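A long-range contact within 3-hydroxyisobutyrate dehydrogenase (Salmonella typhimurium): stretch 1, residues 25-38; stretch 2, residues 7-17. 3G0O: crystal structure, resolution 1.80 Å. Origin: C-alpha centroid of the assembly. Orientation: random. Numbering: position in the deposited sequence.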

# COMPACT_ATOMS: atom_id res chain seq x y z
N SER A 25 -9.23 15.46 20.43
CA SER A 25 -10.48 14.76 20.18
C SER A 25 -11.25 14.62 21.49
O SER A 25 -12.48 14.72 21.50
CB SER A 25 -10.19 13.38 19.58
OG SER A 25 -9.58 13.53 18.30
N CYS A 26 -10.54 14.40 22.59
CA CYS A 26 -11.21 14.29 23.89
C CYS A 26 -11.80 15.64 24.27
O CYS A 26 -12.90 15.72 24.81
CB CYS A 26 -10.22 13.84 24.97
SG CYS A 26 -9.79 12.09 24.89
N LEU A 27 -11.07 16.72 23.96
CA LEU A 27 -11.54 18.07 24.25
C LEU A 27 -12.80 18.36 23.44
O LEU A 27 -13.74 18.97 23.94
CB LEU A 27 -10.45 19.11 23.96
CG LEU A 27 -9.39 19.33 25.05
CD1 LEU A 27 -8.42 20.44 24.64
CD2 LEU A 27 -10.10 19.71 26.35
N ARG A 28 -12.82 17.94 22.17
CA ARG A 28 -13.99 18.18 21.33
C ARG A 28 -15.18 17.38 21.85
O ARG A 28 -16.32 17.82 21.74
CB ARG A 28 -13.73 17.77 19.88
CG ARG A 28 -12.81 18.69 19.11
CD ARG A 28 -13.06 18.57 17.60
NE ARG A 28 -13.02 17.18 17.15
CZ ARG A 28 -11.91 16.46 17.05
NH1 ARG A 28 -10.74 16.98 17.36
NH2 ARG A 28 -11.99 15.19 16.65
N ALA A 29 -14.89 16.21 22.40
CA ALA A 29 -15.94 15.34 22.93
C ALA A 29 -16.52 15.87 24.23
O ALA A 29 -17.51 15.34 24.73
CB ALA A 29 -15.39 13.93 23.14
N GLY A 30 -15.90 16.90 24.79
CA GLY A 30 -16.40 17.49 26.02
C GLY A 30 -15.91 16.81 27.29
O GLY A 30 -16.45 17.05 28.38
N LEU A 31 -14.89 15.97 27.17
CA LEU A 31 -14.35 15.29 28.34
C LEU A 31 -13.36 16.22 29.03
O LEU A 31 -12.71 17.03 28.37
CB LEU A 31 -13.63 14.01 27.93
CG LEU A 31 -14.38 13.00 27.05
CD1 LEU A 31 -13.46 11.84 26.69
CD2 LEU A 31 -15.63 12.50 27.77
N SER A 32 -13.26 16.14 30.36
CA SER A 32 -12.30 16.96 31.09
C SER A 32 -10.95 16.34 30.73
O SER A 32 -10.63 15.24 31.16
CB SER A 32 -12.55 16.87 32.60
OG SER A 32 -13.73 17.57 32.95
N THR A 33 -10.17 17.08 29.95
CA THR A 33 -8.89 16.58 29.46
C THR A 33 -7.62 17.13 30.11
O THR A 33 -7.45 18.34 30.27
CB THR A 33 -8.81 16.81 27.94
OG1 THR A 33 -9.97 16.25 27.32
CG2 THR A 33 -7.56 16.15 27.35
N TRP A 34 -6.72 16.21 30.47
CA TRP A 34 -5.44 16.55 31.07
C TRP A 34 -4.36 15.98 30.14
O TRP A 34 -4.58 14.96 29.49
CB TRP A 34 -5.28 15.90 32.45
CG TRP A 34 -6.35 16.27 33.44
CD1 TRP A 34 -7.63 15.78 33.49
CD2 TRP A 34 -6.23 17.19 34.52
NE1 TRP A 34 -8.31 16.34 34.54
CE2 TRP A 34 -7.47 17.21 35.19
CE3 TRP A 34 -5.19 18.00 34.99
CZ2 TRP A 34 -7.71 18.01 36.32
CZ3 TRP A 34 -5.42 18.80 36.11
CH2 TRP A 34 -6.67 18.80 36.76
N GLY A 35 -3.21 16.64 30.09
CA GLY A 35 -2.12 16.18 29.25
C GLY A 35 -0.78 16.15 29.96
O GLY A 35 -0.54 16.92 30.88
N ALA A 36 0.10 15.25 29.53
CA ALA A 36 1.42 15.14 30.14
C ALA A 36 2.46 14.86 29.06
O ALA A 36 2.34 13.88 28.32
CB ALA A 36 1.44 14.04 31.18
N ASP A 37 3.47 15.72 28.98
CA ASP A 37 4.54 15.55 28.00
C ASP A 37 5.70 16.47 28.37
O ASP A 37 5.49 17.55 28.93
CB ASP A 37 4.05 15.92 26.59
CG ASP A 37 4.97 15.40 25.50
OD1 ASP A 37 4.87 14.20 25.16
OD2 ASP A 37 5.80 16.18 24.98
N LEU A 38 6.92 16.03 28.07
CA LEU A 38 8.10 16.82 28.38
C LEU A 38 8.21 18.05 27.48
O LEU A 38 9.03 18.93 27.73
CB LEU A 38 9.36 15.97 28.26
CG LEU A 38 9.50 14.88 29.33
CD1 LEU A 38 10.76 14.07 29.09
CD2 LEU A 38 9.54 15.53 30.71
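Stretch 2, residues 7-17: DFHVGIVGLGS

Val10 and Ile12 form the apolar centre of the contact. Both point to the sheet face that Thr33 also uses, beneath the helix that carries Cys26. Cys26 SG lies 3.9 Å from Val10 CG1 and 4.3 Å from Ile12 CD1, and Leu31 CB closes on Val10 CG1 at 4.1 Å. Further along, Gly35 leaves space for Leu15: a CB there would come within 3.3 Å of Leu15 CD1, so glycine makes room for the leucine.

Stretch 2 lies as an extended strand, 9-13, parallel to strand 32-36, with the axes 4.5 Å apart at closest approach and crossing at -21°. The register is simple, Ser32 beside His9 through Ala36 beside Val13. Hydrogen bonds alternate in direction: Val10 N to Ser32 O (2.9 Å), Trp34 N to Val10 O (2.9 Å), Ile12 N to Trp34 O (2.8 Å), Ala36 N to Ile12 O (2.9 Å), and Gly14 N to Ala36 O (2.9 Å).

On the other face, His9 packs its ring over Ser32 CB, 3.4 Å from the ring centroid, while Trp34 NE1 donates to His9 ND1 at 3.0 Å, nearly linearly. Beyond the strands, where Gly14 adopts a positive phi, Asp37 OD1 accepts from Leu15 N at 2.8 Å. At the opposite end, Ser32 OG reaches Asp7 OD2 only weakly, at 3.5 Å.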

# COMPACT_ATOMS: atom_id res chain seq x y z
N ASP A 7 -18.12 14.79 35.97
CA ASP A 7 -17.74 14.71 34.53
C ASP A 7 -16.68 13.60 34.39
O ASP A 7 -16.18 13.06 35.39
CB ASP A 7 -17.19 16.07 34.06
CG ASP A 7 -17.70 16.44 32.70
OD1 ASP A 7 -18.72 15.85 32.26
OD2 ASP A 7 -17.10 17.33 32.07
N PHE A 8 -16.36 13.26 33.15
CA PHE A 8 -15.37 12.23 32.86
C PHE A 8 -14.01 12.87 32.64
O PHE A 8 -13.84 13.71 31.76
CB PHE A 8 -15.76 11.45 31.60
CG PHE A 8 -14.92 10.23 31.35
CD1 PHE A 8 -15.31 8.99 31.85
CD2 PHE A 8 -13.74 10.32 30.62
CE1 PHE A 8 -14.52 7.86 31.63
CE2 PHE A 8 -12.95 9.19 30.39
CZ PHE A 8 -13.34 7.96 30.90
N HIS A 9 -13.03 12.47 33.45
CA HIS A 9 -11.69 13.01 33.34
C HIS A 9 -10.77 11.99 32.68
O HIS A 9 -10.69 10.85 33.11
CB HIS A 9 -11.14 13.37 34.72
CG HIS A 9 -11.76 14.60 35.30
ND1 HIS A 9 -11.10 15.81 35.38
CD2 HIS A 9 -13.01 14.82 35.80
CE1 HIS A 9 -11.91 16.71 35.90
NE2 HIS A 9 -13.07 16.14 36.16
N VAL A 10 -10.08 12.43 31.64
CA VAL A 10 -9.15 11.57 30.92
C VAL A 10 -7.80 12.26 30.81
O VAL A 10 -7.73 13.45 30.50
CB VAL A 10 -9.68 11.25 29.49
CG1 VAL A 10 -9.92 12.54 28.72
CG2 VAL A 10 -8.68 10.36 28.76
N GLY A 11 -6.74 11.51 31.07
CA GLY A 11 -5.40 12.06 30.97
C GLY A 11 -4.66 11.42 29.81
O GLY A 11 -4.64 10.19 29.69
N ILE A 12 -4.06 12.24 28.96
CA ILE A 12 -3.30 11.75 27.81
C ILE A 12 -1.82 11.94 28.10
O ILE A 12 -1.35 13.06 28.24
CB ILE A 12 -3.63 12.53 26.52
CG1 ILE A 12 -5.14 12.54 26.28
CG2 ILE A 12 -2.91 11.89 25.33
CD1 ILE A 12 -5.76 11.17 26.13
N VAL A 13 -1.08 10.83 28.17
CA VAL A 13 0.36 10.88 28.44
C VAL A 13 1.10 10.59 27.13
O VAL A 13 0.98 9.50 26.57
CB VAL A 13 0.76 9.84 29.50
CG1 VAL A 13 2.23 10.00 29.85
CG2 VAL A 13 -0.10 10.00 30.74
N GLY A 14 1.86 11.56 26.67
CA GLY A 14 2.58 11.41 25.42
C GLY A 14 1.83 12.26 24.41
O GLY A 14 0.83 11.83 23.84
N LEU A 15 2.30 13.49 24.21
CA LEU A 15 1.64 14.41 23.30
C LEU A 15 2.35 14.58 21.96
O LEU A 15 2.59 15.70 21.50
CB LEU A 15 1.47 15.77 23.98
CG LEU A 15 0.61 15.70 25.25
CD1 LEU A 15 0.60 17.06 25.95
CD2 LEU A 15 -0.81 15.26 24.89
N GLY A 16 2.68 13.45 21.35
CA GLY A 16 3.31 13.48 20.04
C GLY A 16 2.19 13.74 19.05
O GLY A 16 1.12 14.21 19.45
N SER A 17 2.41 13.43 17.78
CA SER A 17 1.38 13.66 16.77
C SER A 17 0.08 12.92 17.10
O SER A 17 -1.01 13.50 17.04
CB SER A 17 1.88 13.21 15.40
OG SER A 17 2.92 14.06 14.95